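Local coordinates for tyrosine recombinase XerH (PDB 5JK0) that catalyses the cutting and rejoining of DNA strands as a site-specific tyrosine recombinase acting at difH, and takes part in chromosome segregation, at the interface of chains A and B and the interface of chains A and C. Coordinates in Å, arbitrary orientation; residue numbers count along the deposited sequence, not the author numbering. Chains: chain A/B/C, Tyrosine recombinase XerH.

Contact 1: the interface of chains A and B. Residues chain A 103, 152; chain B 145, 148-149.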
loop_
_atom_site.group_PDB
_atom_site.type_symbol
_atom_site.label_atom_id
_atom_site.label_comp_id
_atom_site.label_asym_id
_atom_site.label_seq_id
_atom_site.Cartn_x
_atom_site.Cartn_y
_atom_site.Cartn_z
ATOM N N LYS A 103 -15.280 37.718 6.029
ATOM C CA LYS A 103 -16.121 36.874 6.872
ATOM C C LYS A 103 -17.584 36.912 6.432
ATOM O O LYS A 103 -18.412 36.163 6.948
ATOM C CB LYS A 103 -16.000 37.300 8.337
ATOM C CG LYS A 103 -14.593 37.171 8.899
ATOM C CD LYS A 103 -14.557 37.440 10.394
ATOM C CE LYS A 103 -14.950 38.869 10.715
ATOM N NZ LYS A 103 -14.903 39.139 12.182
ATOM N N TYR A 152 -10.296 31.536 11.696
ATOM C CA TYR A 152 -11.670 31.660 11.233
ATOM C C TYR A 152 -11.974 30.495 10.302
ATOM O O TYR A 152 -11.185 30.186 9.411
ATOM C CB TYR A 152 -11.895 32.996 10.521
ATOM C CG TYR A 152 -13.317 33.197 10.050
ATOM C CD1 TYR A 152 -14.287 33.705 10.904
ATOM C CD2 TYR A 152 -13.691 32.877 8.750
ATOM C CE1 TYR A 152 -15.589 33.887 10.479
ATOM C CE2 TYR A 152 -14.992 33.055 8.315
ATOM C CZ TYR A 152 -15.936 33.560 9.184
ATOM O OH TYR A 152 -17.232 33.740 8.757
ATOM N N GLN B 145 -16.600 28.848 18.403
ATOM C CA GLN B 145 -16.338 30.257 18.107
ATOM C C GLN B 145 -16.414 31.121 19.358
ATOM O O GLN B 145 -17.275 30.910 20.210
ATOM C CB GLN B 145 -17.337 30.790 17.075
ATOM C CG GLN B 145 -16.825 30.846 15.650
ATOM C CD GLN B 145 -17.793 31.551 14.721
ATOM O OE1 GLN B 145 -18.796 32.114 15.163
ATOM N NE2 GLN B 145 -17.499 31.523 13.427
ATOM N N ASN B 148 -15.394 37.106 19.074
ATOM C CA ASN B 148 -14.772 37.741 17.919
ATOM C C ASN B 148 -14.731 36.812 16.707
ATOM O O ASN B 148 -13.931 37.010 15.792
ATOM C CB ASN B 148 -13.357 38.207 18.267
ATOM N N GLU B 149 -15.597 35.801 16.723
ATOM C CA GLU B 149 -15.727 34.838 15.630
ATOM C C GLU B 149 -14.426 34.103 15.312
ATOM O O GLU B 149 -14.188 33.718 14.168
ATOM C CB GLU B 149 -16.245 35.531 14.368
ATOM C CG GLU B 149 -17.656 36.079 14.497
ATOM C CD GLU B 149 -18.124 36.780 13.236
ATOM O OE1 GLU B 149 -17.686 37.924 12.995
ATOM O OE2 GLU B 149 -18.926 36.183 12.487
#
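B:Glu149 of one recombinase copy lies across A:Lys103 and A:Tyr152 of the next, which pack on each other. The tight part is here. The side-chain amine NZ of A:Lys103 forms a salt bridge and hydrogen bond with the carboxylate oxygen OE1 of B:Glu149 at 3.1 Å, coming in from above, 41° out of the carboxylate plane; the charge attraction probably matters more than the direction of the bond. The lysine gets there by a bend at its third torsion (chi3 -64°), which turns CE and NZ toward the partner; CE passes 3.7 Å from OE1. Lower down, the same lysine braces its neighbour, with CG lying 3.7 Å above the ring plane of A:Tyr152, toward the rim. That ring in turn offers its rim carbon CD1 to the backbone carbonyl O of B:Glu149 at 3.3 Å. One glutamate is therefore touched at both ends, through its carboxylate and through its main chain, in a loop whose backbone takes a left-handed conformation at this residue. The packing thins quickly away from it. The amide NE2 of B:Gln145 stays 4.2 Å from CE1 of A:Tyr152, and the backbone O of B:Asn148 stays 4.3 Å from NZ of A:Lys103; both residues bury little surface. The side chain of B:Asn148 is modelled incompletely, which hints at mobility on this looser flank. The patch is small, hiding 148 Å² in all, and probably helps hold neighbouring subunits together in the DNA-bound recombinase assembly, as one part of a larger interface.

Contact 2: the interface of chains A and C. Residues chain A 43, 46; chain C 86, 89-90, 93, 116.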
loop_
_atom_site.group_PDB
_atom_site.type_symbol
_atom_site.label_atom_id
_atom_site.label_comp_id
_atom_site.label_asym_id
_atom_site.label_seq_id
_atom_site.Cartn_x
_atom_site.Cartn_y
_atom_site.Cartn_z
ATOM N N PHE A 43 9.395 27.692 -12.128
ATOM C CA PHE A 43 10.046 28.363 -11.010
ATOM C C PHE A 43 9.724 29.854 -11.008
ATOM O O PHE A 43 9.432 30.432 -9.961
ATOM C CB PHE A 43 11.561 28.145 -11.061
ATOM C CG PHE A 43 12.332 29.013 -10.109
ATOM C CD1 PHE A 43 12.316 28.758 -8.749
ATOM C CD2 PHE A 43 13.083 30.079 -10.578
ATOM C CE1 PHE A 43 13.029 29.556 -7.871
ATOM C CE2 PHE A 43 13.797 30.881 -9.706
ATOM C CZ PHE A 43 13.771 30.618 -8.349
ATOM N N LEU A 46 6.088 30.581 -9.749
ATOM C CA LEU A 46 5.898 30.538 -8.302
ATOM C C LEU A 46 6.189 31.897 -7.673
ATOM O O LEU A 46 5.428 32.381 -6.834
ATOM C CB LEU A 46 6.791 29.468 -7.672
ATOM C CG LEU A 46 6.597 28.027 -8.150
ATOM C CD1 LEU A 46 7.493 27.073 -7.365
ATOM C CD2 LEU A 46 5.138 27.608 -8.036
ATOM N N TYR C 86 19.428 26.351 -6.625
ATOM C CA TYR C 86 18.073 26.778 -6.304
ATOM C C TYR C 86 18.062 27.780 -5.156
ATOM O O TYR C 86 17.500 28.867 -5.276
ATOM C CB TYR C 86 17.202 25.565 -5.954
ATOM C CG TYR C 86 15.903 25.909 -5.255
ATOM C CD1 TYR C 86 14.796 26.343 -5.976
ATOM C CD2 TYR C 86 15.782 25.792 -3.875
ATOM C CE1 TYR C 86 13.606 26.656 -5.340
ATOM C CE2 TYR C 86 14.598 26.105 -3.232
ATOM C CZ TYR C 86 13.515 26.535 -3.968
ATOM O OH TYR C 86 12.338 26.846 -3.326
ATOM N N LYS C 89 19.268 31.553 -5.534
ATOM C CA LYS C 89 18.408 32.498 -6.236
ATOM C C LYS C 89 17.013 32.580 -5.619
ATOM O O LYS C 89 16.329 33.594 -5.756
ATOM C CB LYS C 89 18.302 32.125 -7.717
ATOM C CG LYS C 89 17.746 30.734 -7.979
ATOM C CD LYS C 89 17.682 30.439 -9.468
ATOM C CE LYS C 89 17.116 29.055 -9.738
ATOM N NZ LYS C 89 17.024 28.770 -11.198
ATOM N N ALA C 90 16.599 31.520 -4.931
ATOM C CA ALA C 90 15.257 31.467 -4.359
ATOM C C ALA C 90 15.174 32.162 -3.003
ATOM O O ALA C 90 14.118 32.668 -2.626
ATOM C CB ALA C 90 14.791 30.025 -4.232
ATOM N N ILE C 93 14.040 35.882 -3.520
ATOM C CA ILE C 93 12.807 36.281 -4.197
ATOM C C ILE C 93 11.607 35.370 -3.939
ATOM O O ILE C 93 10.598 35.467 -4.636
ATOM C CB ILE C 93 13.017 36.359 -5.725
ATOM C CG1 ILE C 93 13.450 34.999 -6.275
ATOM C CG2 ILE C 93 14.034 37.437 -6.078
ATOM C CD1 ILE C 93 13.685 34.996 -7.770
ATOM N N VAL C 116 9.783 21.520 -8.786
ATOM C CA VAL C 116 10.341 22.275 -9.902
ATOM C C VAL C 116 11.433 21.502 -10.641
ATOM O O VAL C 116 11.393 21.375 -11.865
ATOM C CB VAL C 116 10.920 23.624 -9.428
ATOM C CG1 VAL C 116 11.693 24.302 -10.552
ATOM C CG2 VAL C 116 9.809 24.531 -8.914
#
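A:Phe43 points its ring away from helix 39-50 with CG opposite the backbone N (chi1 169°), while C:Lys89 starts out between its own backbone N and carbonyl carbon (chi1 59°) and then runs fully extended. Together these torsions lay the lysine's aliphatic chain over the CE2-CZ rim of one face of the phenyl ring. The nearest approach of the pair is CE of C:Lys89 to CE2 of A:Phe43 at 3.8 Å, and CD and CG follow along the same rim, so a charged residue contributes mostly its methylenes. Around the corner, CE1 of C:Tyr86 comes within 3.9 Å of CE1 of A:Phe43; the two rings are turned steeply, by about 70°, and meet rim to rim without stacking. The methyl CB of C:Ala90 closes in on that same phenyl carbon at 4.1 Å and, from the same helix 74-93, also lies over the rim of one face of the C:Tyr86 ring, probably limiting its movement. C:Ile93 lies a little farther off, beyond CZ. The phenylalanine buries 95 Å² here and is the knob of this apolar helix-to-helix packing, mostly within the core-binding region, which probably helps link subunits in the recombinase assembly. Its base is covered by helix 107-117 of the partner: C:Val116 divides its two methyls, setting CG1 3.9 Å from CB of A:Phe43 and CG2 3.8 Å from CD1 of A:Leu46.

Contact 1 and contact 2 lie about 35 Å apart and share no residue, yet chain A takes part in both, facing B through one surface and C through another. It gives 3-10 helix 102-104 and a loop to contact 1, and helix 39-50 to contact 2. One is built on a charge pair, the other on apolar packing. Each centre is roughly 37 to 43 Å from the active-site residues B:Arg214 and B:Lys240 (contact 1) or C:Arg214 and C:Lys240 (contact 2), so a direct part in strand cleavage is unlikely for either. Their likely role is to join successive subunits of the four-copy assembly.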